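Local structure of D-methionine-binding lipoprotein MetQ (Escherichia coli, 4YAH) at residues A[114-124]-A[191-202]; A[104-112]-A[247-256]. The protein binds methionine as the solute-binding component of an ATP-driven D-methionine permease. All coordinates share one frame; numbering follows the deposited sequence.

In the fold
Two contacts, one in each lobe of a periplasmic binding protein fold, illustrate how a bilobed receptor is built around its ligand. Their centres lie about 30 Å apart, on opposite sides of the chain's centre. Interaction 2 packs strand 103-111 of the six-stranded mixed sheet against helices 241-250 and 253-262; interaction 1 pairs strands 115-117 and 196-201 within the five-stranded mixed sheet. Residues 104-112 and 114-124 follow each other almost directly, so the chain passes from one sheet to the other there, and interaction 1 is nested inside the loop that interaction 2 closes. Both reach the bound methionine, through Tyr-112, near its amino group, and Asn-202, at its carboxylate.

Interaction 1: residues A[114-124]-A[191-202]; sequences IAGYSKKIKSL and LDDAQIALAVIN. With MET (methionine), chain B.
Backbone pairing between Tyr-117 and Ala-199 illustrates how two short strands are held in register. Tyr-117 N donates to Ala-199 O at 2.7 Å, and Ala-199 N returns a bond to Tyr-117 O, making an antiparallel hydrogen-bonded pair. At the neighbouring non-hydrogen-bonded pair, Gly-116 and Val-200, the CA atoms come within 4.2 Å, and Gly-116 CA also makes a CA-H...O contact with Ala-199 O.

Polar side chains take over where the strand ends. Ser-118 OG, held anti to its own N (chi1 178°), donates to Ala-197 O at 2.6 Å from above the carbonyl plane, while accepting from the N atoms of Lys-120 and Ile-121 in an ST turn and ST motif. Lys-120 bends only at its last torsion (chi4 60°), which turns NZ into the 193-196 beta turn; NZ donates to Asp-193 O at 2.7 Å and to Ile-196 O at 2.9 Å. Asp-193 O thereby receives Lys-120 NZ and Ile-196 N from opposite faces of its plane. Lys-119 lays its CD against Leu-191 CB and forms a salt bridge from NZ to the syn lone pair of Asp-192 OD1.

Among the apolar contacts, Tyr-117 CD2 lies 3.8 Å from Ile-201 CG1, while Ile-201 O sits at the ring's edge, in its plane; a water joins Tyr-117 OH, Ala-115 N and Ile-201 O. Ile-114 CD1 touches Val-200 CG1 at 3.8 Å, crossing it at about a right angle.

Asn-202 ND2 donates to the methionine OXT at 2.8 Å, nearly straight at 167°; Arg-144, Thr-204 and Asn-229 also bind the ligand. An antiparallel strand pair in a lobe's mixed sheet, with Asn-202 at the N-cap of helix 203-206 facing the ligand, is consistent with a periplasmic binding protein cleft.

Interaction 2: residues A[104-112]-A[247-256]; sequences VAVGNTFVY and VQAYQSDEVY. With MET (methionine), chain B.
Phe-110 sets its CG beside the backbone N (chi1 -55°), sending the ring between Tyr-250, Val-255 and Tyr-256, while Tyr-250 swings its own CG anti to N (chi1 -156°), which turns one face of its ring to Thr-109. The result is a worked case of aromatic groups filling the seam between a strand and a break between two helices. Thr-109 CG2 sits over one face of the Tyr-250 ring, a CH-pi contact 3.8 Å from the centroid and offset toward the rim. The edge of that same ring, at CE2, meets Phe-110 CE2 at 3.7 Å. Along the rim of the Phe-110 ring, CZ touches Val-255 CG1, and CE1 lies 3.7 Å from Tyr-256 CD1, edge against edge. Trp-271 adds an edge-to-face contact to Phe-110.

Farther along the strand the contact is aliphatic: Val-106 CG2 meets Val-247 CG2 at 3.7 Å. Gly-107 passes close to Val-247 and Gln-251, where a CB would clash with Val-247 CG1.

Gln-251, just beyond the end of helix 241-250, extends its chain over this glycine and donates from NE2 to Asn-108 O at 3.0 Å. The bond falls on a lone pair in the carbonyl plane and close to the glutamine's own amide plane. A leucine here would remove the amide donor and would probably leave Asn-108 O without this mate, weakening the tie between strand and helix end.

Toward the ligand, a water links Tyr-250 OH to Tyr-112 OH, and Tyr-112 CD2 comes within 3.8 Å of the methionine N. Chemically, the seam relies mainly on dispersion and CH-pi contacts, with one directional amide bond across it and a bridging water connecting the helix to a residue of the methionine pocket.

Interaction 1: residues A[114-124]-A[191-202]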
loop_
_atom_site.group_PDB
_atom_site.type_symbol
_atom_site.label_atom_id
_atom_site.label_comp_id
_atom_site.label_asym_id
_atom_site.label_seq_id
_atom_site.Cartn_x
_atom_site.Cartn_y
_atom_site.Cartn_z
ATOM N N ILE A 114 -3.408 -0.929 7.467
ATOM C CA ILE A 114 -2.911 -2.271 7.241
ATOM C C ILE A 114 -3.320 -3.182 8.399
ATOM O O ILE A 114 -3.481 -2.731 9.532
ATOM C CB ILE A 114 -1.387 -2.269 7.056
ATOM C CG1 ILE A 114 -0.931 -3.533 6.340
ATOM C CG2 ILE A 114 -0.664 -2.027 8.379
ATOM C CD1 ILE A 114 0.522 -3.450 5.877
ATOM N N ALA A 115 -3.492 -4.462 8.089
ATOM C CA ALA A 115 -3.981 -5.422 9.078
ATOM C C ALA A 115 -3.126 -6.677 9.135
ATOM O O ALA A 115 -2.369 -6.983 8.215
ATOM C CB ALA A 115 -5.415 -5.783 8.778
ATOM N N GLY A 116 -3.236 -7.369 10.264
ATOM C CA GLY A 116 -2.664 -8.695 10.441
ATOM C C GLY A 116 -3.738 -9.741 10.184
ATOM O O GLY A 116 -4.886 -9.571 10.598
ATOM N N TYR A 117 -3.361 -10.800 9.478
ATOM C CA TYR A 117 -4.281 -11.850 9.048
ATOM C C TYR A 117 -3.718 -13.208 9.378
ATOM O O TYR A 117 -2.512 -13.361 9.519
ATOM C CB TYR A 117 -4.541 -11.802 7.537
ATOM C CG TYR A 117 -5.062 -10.494 6.996
ATOM C CD1 TYR A 117 -6.422 -10.254 6.889
ATOM C CD2 TYR A 117 -4.188 -9.491 6.575
ATOM C CE1 TYR A 117 -6.905 -9.052 6.376
ATOM C CE2 TYR A 117 -4.653 -8.289 6.063
ATOM C CZ TYR A 117 -6.010 -8.071 5.965
ATOM O OH TYR A 117 -6.499 -6.887 5.455
ATOM N N SER A 118 -4.596 -14.206 9.467
ATOM C CA SER A 118 -4.152 -15.568 9.682
ATOM C C SER A 118 -5.165 -16.575 9.159
ATOM O O SER A 118 -6.366 -16.312 9.191
ATOM C CB SER A 118 -3.925 -15.826 11.164
ATOM O OG SER A 118 -3.535 -17.166 11.337
ATOM N N LYS A 119 -4.677 -17.711 8.671
ATOM C CA LYS A 119 -5.555 -18.840 8.351
ATOM C C LYS A 119 -5.395 -19.957 9.397
ATOM O O LYS A 119 -5.979 -21.039 9.257
ATOM C CB LYS A 119 -5.276 -19.341 6.929
ATOM C CG LYS A 119 -5.681 -18.316 5.879
ATOM C CD LYS A 119 -5.385 -18.757 4.441
ATOM C CE LYS A 119 -6.381 -19.782 3.969
ATOM N NZ LYS A 119 -6.168 -20.038 2.523
ATOM N N LYS A 120 -4.636 -19.684 10.457
ATOM C CA LYS A 120 -4.395 -20.670 11.529
ATOM C C LYS A 120 -5.000 -20.298 12.881
ATOM O O LYS A 120 -5.345 -21.197 13.658
ATOM C CB LYS A 120 -2.900 -20.905 11.703
ATOM C CG LYS A 120 -2.290 -21.530 10.445
ATOM C CD LYS A 120 -0.807 -21.764 10.576
ATOM C CE LYS A 120 -0.232 -22.378 9.326
ATOM N NZ LYS A 120 -0.457 -21.495 8.154
ATOM N N ILE A 121 -5.116 -19.002 13.157
ATOM C CA ILE A 121 -5.640 -18.489 14.425
ATOM C C ILE A 121 -6.655 -17.373 14.192
ATOM O O ILE A 121 -6.674 -16.745 13.127
ATOM C CB ILE A 121 -4.509 -17.967 15.342
ATOM C CG1 ILE A 121 -3.834 -16.702 14.776
ATOM C CG2 ILE A 121 -3.490 -19.060 15.578
ATOM C CD1 ILE A 121 -2.787 -16.088 15.687
ATOM N N LYS A 122 -7.497 -17.136 15.196
ATOM C CA LYS A 122 -8.516 -16.096 15.134
ATOM C C LYS A 122 -8.204 -14.964 16.106
ATOM O O LYS A 122 -8.819 -13.910 16.052
ATOM C CB LYS A 122 -9.897 -16.674 15.446
ATOM C CG LYS A 122 -10.639 -17.254 14.237
ATOM C CD LYS A 122 -10.942 -18.738 14.391
ATOM C CE LYS A 122 -11.764 -19.052 15.642
ATOM N NZ LYS A 122 -12.277 -20.457 15.653
ATOM N N SER A 123 -7.258 -15.206 17.007
ATOM C CA SER A 123 -6.944 -14.249 18.061
ATOM C C SER A 123 -5.506 -14.403 18.507
ATOM O O SER A 123 -4.927 -15.495 18.394
ATOM C CB SER A 123 -7.886 -14.458 19.254
ATOM O OG SER A 123 -7.238 -14.164 20.471
ATOM N N LEU A 124 -4.938 -13.340 19.062
ATOM C CA LEU A 124 -3.573 -13.405 19.559
ATOM C C LEU A 124 -3.480 -14.334 20.767
ATOM O O LEU A 124 -2.394 -14.787 21.106
ATOM C CB LEU A 124 -3.049 -12.014 19.913
ATOM C CG LEU A 124 -2.902 -11.088 18.693
ATOM C CD1 LEU A 124 -2.326 -9.738 19.098
ATOM C CD2 LEU A 124 -2.057 -11.735 17.579
ATOM N N LEU A 191 0.189 -17.111 3.860
ATOM C CA LEU A 191 -0.784 -17.553 4.864
ATOM C C LEU A 191 -0.975 -19.059 4.886
ATOM O O LEU A 191 -1.341 -19.620 5.919
ATOM C CB LEU A 191 -2.143 -16.915 4.617
ATOM C CG LEU A 191 -2.245 -15.412 4.858
ATOM C CD1 LEU A 191 -3.556 -14.901 4.337
ATOM C CD2 LEU A 191 -2.086 -15.089 6.360
ATOM N N ASP A 192 -0.770 -19.707 3.741
ATOM C CA ASP A 192 -0.941 -21.150 3.632
ATOM C C ASP A 192 0.323 -21.924 4.002
ATOM O O ASP A 192 0.290 -23.148 4.088
ATOM C CB ASP A 192 -1.345 -21.535 2.194
ATOM C CG ASP A 192 -2.692 -20.948 1.767
ATOM O OD1 ASP A 192 -3.675 -21.091 2.531
ATOM O OD2 ASP A 192 -2.777 -20.367 0.637
ATOM N N ASP A 193 1.446 -21.233 4.180
ATOM C CA ASP A 193 2.688 -21.902 4.554
ATOM C C ASP A 193 2.504 -22.564 5.922
ATOM O O ASP A 193 1.885 -21.982 6.822
ATOM C CB ASP A 193 3.858 -20.924 4.590
ATOM C CG ASP A 193 5.186 -21.607 4.904
ATOM O OD1 ASP A 193 5.921 -21.951 3.954
ATOM O OD2 ASP A 193 5.499 -21.799 6.100
ATOM N N ALA A 194 3.059 -23.763 6.080
ATOM C CA ALA A 194 2.776 -24.570 7.258
ATOM C C ALA A 194 3.216 -23.906 8.545
ATOM O O ALA A 194 2.649 -24.183 9.600
ATOM C CB ALA A 194 3.432 -25.941 7.123
ATOM N N GLN A 195 4.216 -23.037 8.483
ATOM C CA GLN A 195 4.736 -22.407 9.699
ATOM C C GLN A 195 4.300 -20.942 9.915
ATOM O O GLN A 195 4.567 -20.376 10.972
ATOM C CB GLN A 195 6.263 -22.488 9.702
ATOM C CG GLN A 195 6.804 -23.919 9.751
ATOM C CD GLN A 195 6.283 -24.731 10.940
ATOM O OE1 GLN A 195 6.049 -24.198 12.026
ATOM N NE2 GLN A 195 6.088 -26.030 10.726
ATOM N N ILE A 196 3.618 -20.336 8.940
ATOM C CA ILE A 196 3.231 -18.925 9.069
ATOM C C ILE A 196 1.900 -18.783 9.802
ATOM O O ILE A 196 0.837 -19.111 9.280
ATOM C CB ILE A 196 3.146 -18.243 7.687
ATOM C CG1 ILE A 196 4.501 -18.320 6.967
ATOM C CG2 ILE A 196 2.657 -16.820 7.815
ATOM C CD1 ILE A 196 5.591 -17.537 7.584
ATOM N N ALA A 197 1.979 -18.284 11.034
ATOM C CA ALA A 197 0.822 -18.185 11.909
ATOM C C ALA A 197 0.066 -16.879 11.780
ATOM O O ALA A 197 -1.098 -16.776 12.182
ATOM C CB ALA A 197 1.270 -18.367 13.359
ATOM N N LEU A 198 0.735 -15.888 11.199
ATOM C CA LEU A 198 0.253 -14.524 11.186
ATOM C C LEU A 198 1.005 -13.789 10.088
ATOM O O LEU A 198 2.197 -14.016 9.906
ATOM C CB LEU A 198 0.485 -13.883 12.558
ATOM C CG LEU A 198 0.026 -12.453 12.810
ATOM C CD1 LEU A 198 -1.484 -12.348 12.756
ATOM C CD2 LEU A 198 0.550 -12.007 14.182
ATOM N N ALA A 199 0.296 -12.944 9.348
ATOM C CA ALA A 199 0.925 -12.106 8.318
ATOM C C ALA A 199 0.353 -10.694 8.331
ATOM O O ALA A 199 -0.865 -10.514 8.362
ATOM C CB ALA A 199 0.740 -12.716 6.936
ATOM N N VAL A 200 1.233 -9.703 8.266
ATOM C CA VAL A 200 0.813 -8.316 8.083
ATOM C C VAL A 200 0.881 -8.045 6.584
ATOM O O VAL A 200 1.946 -8.137 5.989
ATOM C CB VAL A 200 1.694 -7.332 8.860
ATOM C CG1 VAL A 200 1.238 -5.913 8.625
ATOM C CG2 VAL A 200 1.631 -7.643 10.343
ATOM N N ILE A 201 -0.269 -7.741 5.995
ATOM C CA ILE A 201 -0.416 -7.721 4.542
ATOM C C ILE A 201 -1.018 -6.408 4.067
ATOM O O ILE A 201 -2.078 -6.001 4.534
ATOM C CB ILE A 201 -1.322 -8.863 4.037
ATOM C CG1 ILE A 201 -0.923 -10.189 4.688
ATOM C CG2 ILE A 201 -1.255 -8.963 2.529
ATOM C CD1 ILE A 201 -1.733 -11.415 4.222
ATOM N N ASN A 202 -0.349 -5.745 3.127
ATOM C CA ASN A 202 -0.941 -4.574 2.509
ATOM C C ASN A 202 -2.300 -4.906 1.927
ATOM O O ASN A 202 -2.478 -5.923 1.282
ATOM C CB ASN A 202 -0.056 -4.019 1.387
ATOM C CG ASN A 202 1.348 -3.703 1.848
ATOM O OD1 ASN A 202 2.229 -4.565 1.827
ATOM N ND2 ASN A 202 1.574 -2.454 2.252
HETATM N N MET B . -1.270 0.444 -0.975
HETATM C CA MET B . -0.124 0.174 -0.107
HETATM C C MET B . -0.483 0.528 1.317
HETATM O O MET B . -0.992 1.632 1.538
HETATM C CB MET B . 1.099 0.980 -0.552
HETATM C CG MET B . 2.387 0.624 0.175
HETATM S SD MET B . 3.819 1.589 -0.351
HETATM C CE MET B . 4.149 0.840 -1.946
HETATM O OXT MET B . -0.242 -0.272 2.243
HETATM O O HOH W 1 -4.549 -5.065 5.113
HETATM O O HOH W 2 -1.933 -18.318 8.323
#

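Interaction 2: residues A[104-112]-A[247-256]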
loop_
_atom_site.group_PDB
_atom_site.type_symbol
_atom_site.label_atom_id
_atom_site.label_comp_id
_atom_site.label_asym_id
_atom_site.label_seq_id
_atom_site.Cartn_x
_atom_site.Cartn_y
_atom_site.Cartn_z
ATOM N N VAL A 104 7.858 12.905 -7.859
ATOM C CA VAL A 104 7.138 13.767 -6.942
ATOM C C VAL A 104 5.660 13.408 -6.873
ATOM O O VAL A 104 5.065 12.906 -7.843
ATOM C CB VAL A 104 7.273 15.253 -7.327
ATOM C CG1 VAL A 104 8.729 15.698 -7.265
ATOM C CG2 VAL A 104 6.697 15.509 -8.694
ATOM N N ALA A 105 5.081 13.659 -5.699
ATOM C CA ALA A 105 3.662 13.456 -5.480
ATOM C C ALA A 105 2.870 14.617 -6.049
ATOM O O ALA A 105 3.217 15.774 -5.820
ATOM C CB ALA A 105 3.379 13.316 -3.989
ATOM N N VAL A 106 1.793 14.309 -6.761
ATOM C CA VAL A 106 0.928 15.325 -7.333
ATOM C C VAL A 106 -0.487 15.228 -6.797
ATOM O O VAL A 106 -1.376 15.959 -7.226
ATOM C CB VAL A 106 0.898 15.246 -8.892
ATOM C CG1 VAL A 106 2.294 15.537 -9.459
ATOM C CG2 VAL A 106 0.388 13.893 -9.381
ATOM N N GLY A 107 -0.709 14.352 -5.821
ATOM C CA GLY A 107 -2.021 14.253 -5.221
ATOM C C GLY A 107 -2.137 13.032 -4.321
ATOM O O GLY A 107 -1.490 12.015 -4.594
ATOM N N ASN A 108 -2.955 13.147 -3.273
ATOM C CA ASN A 108 -3.269 12.023 -2.389
ATOM C C ASN A 108 -4.420 11.199 -2.909
ATOM O O ASN A 108 -5.338 11.728 -3.515
ATOM C CB ASN A 108 -3.646 12.512 -0.991
ATOM C CG ASN A 108 -2.539 13.244 -0.308
ATOM O OD1 ASN A 108 -1.366 13.094 -0.642
ATOM N ND2 ASN A 108 -2.908 14.038 0.693
ATOM N N THR A 109 -4.404 9.907 -2.605
ATOM C CA THR A 109 -5.532 9.044 -2.914
ATOM C C THR A 109 -6.135 8.587 -1.584
ATOM O O THR A 109 -6.785 9.398 -0.908
ATOM C CB THR A 109 -5.110 7.867 -3.834
ATOM O OG1 THR A 109 -4.077 7.091 -3.213
ATOM C CG2 THR A 109 -4.592 8.405 -5.187
ATOM N N PHE A 110 -5.908 7.331 -1.183
ATOM C CA PHE A 110 -6.486 6.811 0.060
ATOM C C PHE A 110 -5.438 6.358 1.062
ATOM O O PHE A 110 -4.331 5.963 0.690
ATOM C CB PHE A 110 -7.434 5.631 -0.218
ATOM C CG PHE A 110 -8.523 5.956 -1.192
ATOM C CD1 PHE A 110 -9.680 6.592 -0.772
ATOM C CD2 PHE A 110 -8.385 5.634 -2.530
ATOM C CE1 PHE A 110 -10.683 6.903 -1.675
ATOM C CE2 PHE A 110 -9.388 5.951 -3.446
ATOM C CZ PHE A 110 -10.537 6.581 -3.011
ATOM N N VAL A 111 -5.802 6.417 2.342
ATOM C CA VAL A 111 -5.087 5.661 3.367
ATOM C C VAL A 111 -5.720 4.265 3.395
ATOM O O VAL A 111 -6.946 4.148 3.359
ATOM C CB VAL A 111 -5.186 6.291 4.767
ATOM C CG1 VAL A 111 -4.339 5.508 5.769
ATOM C CG2 VAL A 111 -4.779 7.757 4.757
ATOM N N TYR A 112 -4.881 3.227 3.458
ATOM C CA TYR A 112 -5.320 1.831 3.506
ATOM C C TYR A 112 -4.783 1.216 4.789
ATOM O O TYR A 112 -3.696 0.642 4.788
ATOM C CB TYR A 112 -4.805 1.061 2.298
ATOM C CG TYR A 112 -5.369 1.482 0.968
ATOM C CD1 TYR A 112 -6.689 1.218 0.638
ATOM C CD2 TYR A 112 -4.566 2.100 0.028
ATOM C CE1 TYR A 112 -7.202 1.573 -0.602
ATOM C CE2 TYR A 112 -5.068 2.459 -1.221
ATOM C CZ TYR A 112 -6.389 2.194 -1.518
ATOM O OH TYR A 112 -6.904 2.531 -2.736
ATOM N N VAL A 247 -5.568 13.533 -11.763
ATOM C CA VAL A 247 -5.652 13.712 -10.315
ATOM C C VAL A 247 -7.062 14.127 -9.940
ATOM O O VAL A 247 -7.631 13.607 -8.985
ATOM C CB VAL A 247 -4.625 14.746 -9.816
ATOM C CG1 VAL A 247 -4.887 15.159 -8.366
ATOM C CG2 VAL A 247 -3.210 14.187 -9.969
ATOM N N GLN A 248 -7.638 15.061 -10.688
ATOM C CA GLN A 248 -8.982 15.531 -10.372
ATOM C C GLN A 248 -10.013 14.416 -10.552
ATOM O O GLN A 248 -10.985 14.332 -9.791
ATOM C CB GLN A 248 -9.338 16.757 -11.228
ATOM C CG GLN A 248 -8.719 18.040 -10.665
ATOM C CD GLN A 248 -8.782 19.238 -11.608
ATOM O OE1 GLN A 248 -9.719 20.040 -11.552
ATOM N NE2 GLN A 248 -7.759 19.388 -12.447
ATOM N N ALA A 249 -9.781 13.542 -11.527
ATOM C CA ALA A 249 -10.683 12.426 -11.786
ATOM C C ALA A 249 -10.619 11.407 -10.652
ATOM O O ALA A 249 -11.638 10.888 -10.197
ATOM C CB ALA A 249 -10.337 11.774 -13.114
ATOM N N TYR A 250 -9.413 11.124 -10.194
ATOM C CA TYR A 250 -9.231 10.150 -9.123
ATOM C C TYR A 250 -9.817 10.679 -7.805
ATOM O O TYR A 250 -10.448 9.941 -7.033
ATOM C CB TYR A 250 -7.751 9.839 -8.972
ATOM C CG TYR A 250 -7.437 8.485 -8.349
ATOM C CD1 TYR A 250 -6.843 7.489 -9.100
ATOM C CD2 TYR A 250 -7.725 8.213 -7.025
ATOM C CE1 TYR A 250 -6.536 6.255 -8.557
ATOM C CE2 TYR A 250 -7.418 6.971 -6.469
ATOM C CZ TYR A 250 -6.836 6.000 -7.249
ATOM O OH TYR A 250 -6.527 4.756 -6.726
ATOM N N GLN A 251 -9.578 11.960 -7.536
ATOM C CA GLN A 251 -10.067 12.598 -6.323
ATOM C C GLN A 251 -11.531 13.024 -6.486
ATOM O O GLN A 251 -11.857 14.221 -6.462
ATOM C CB GLN A 251 -9.190 13.801 -5.983
ATOM C CG GLN A 251 -7.736 13.439 -5.796
ATOM C CD GLN A 251 -6.885 14.641 -5.405
ATOM O OE1 GLN A 251 -7.246 15.790 -5.679
ATOM N NE2 GLN A 251 -5.746 14.379 -4.762
ATOM N N SER A 252 -12.404 12.034 -6.653
ATOM C CA SER A 252 -13.816 12.290 -6.913
ATOM C C SER A 252 -14.678 11.418 -6.030
ATOM O O SER A 252 -14.235 10.373 -5.568
ATOM C CB SER A 252 -14.147 12.044 -8.383
ATOM O OG SER A 252 -13.937 10.683 -8.758
ATOM N N ASP A 253 -15.910 11.850 -5.799
ATOM C CA ASP A 253 -16.843 11.070 -4.995
ATOM C C ASP A 253 -17.079 9.693 -5.608
ATOM O O ASP A 253 -17.209 8.709 -4.890
ATOM C CB ASP A 253 -18.180 11.802 -4.847
ATOM C CG ASP A 253 -18.070 13.065 -4.006
ATOM O OD1 ASP A 253 -17.138 13.163 -3.179
ATOM O OD2 ASP A 253 -18.929 13.959 -4.167
ATOM N N GLU A 254 -17.113 9.621 -6.934
ATOM C CA GLU A 254 -17.372 8.362 -7.609
ATOM C C GLU A 254 -16.277 7.352 -7.271
ATOM O O GLU A 254 -16.549 6.180 -7.006
ATOM C CB GLU A 254 -17.462 8.591 -9.118
ATOM C CG GLU A 254 -18.122 7.476 -9.880
ATOM C CD GLU A 254 -18.442 7.868 -11.306
ATOM O OE1 GLU A 254 -18.623 9.080 -11.563
ATOM O OE2 GLU A 254 -18.509 6.967 -12.170
ATOM N N VAL A 255 -15.037 7.828 -7.230
ATOM C CA VAL A 255 -13.909 6.956 -6.957
ATOM C C VAL A 255 -13.932 6.560 -5.479
ATOM O O VAL A 255 -13.704 5.392 -5.146
ATOM C CB VAL A 255 -12.564 7.627 -7.354
ATOM C CG1 VAL A 255 -11.377 6.833 -6.834
ATOM C CG2 VAL A 255 -12.458 7.746 -8.845
ATOM N N TYR A 256 -14.226 7.507 -4.593
ATOM C CA TYR A 256 -14.299 7.179 -3.178
ATOM C C TYR A 256 -15.357 6.115 -2.925
ATOM O O TYR A 256 -15.135 5.158 -2.180
ATOM C CB TYR A 256 -14.615 8.406 -2.311
ATOM C CG TYR A 256 -14.968 7.982 -0.911
ATOM C CD1 TYR A 256 -13.986 7.521 -0.045
ATOM C CD2 TYR A 256 -16.284 7.981 -0.473
ATOM C CE1 TYR A 256 -14.298 7.092 1.230
ATOM C CE2 TYR A 256 -16.611 7.556 0.802
ATOM C CZ TYR A 256 -15.612 7.115 1.649
ATOM O OH TYR A 256 -15.924 6.685 2.921
HETATM N N MET B . -1.270 0.444 -0.975
HETATM C CA MET B . -0.124 0.174 -0.107
HETATM C C MET B . -0.483 0.528 1.317
HETATM O O MET B . -0.992 1.632 1.538
HETATM C CB MET B . 1.099 0.980 -0.552
HETATM C CG MET B . 2.387 0.624 0.175
HETATM S SD MET B . 3.819 1.589 -0.351
HETATM C CE MET B . 4.149 0.840 -1.946
HETATM O OXT MET B . -0.242 -0.272 2.243
HETATM O O HOH W 3 -5.326 4.213 -4.183
#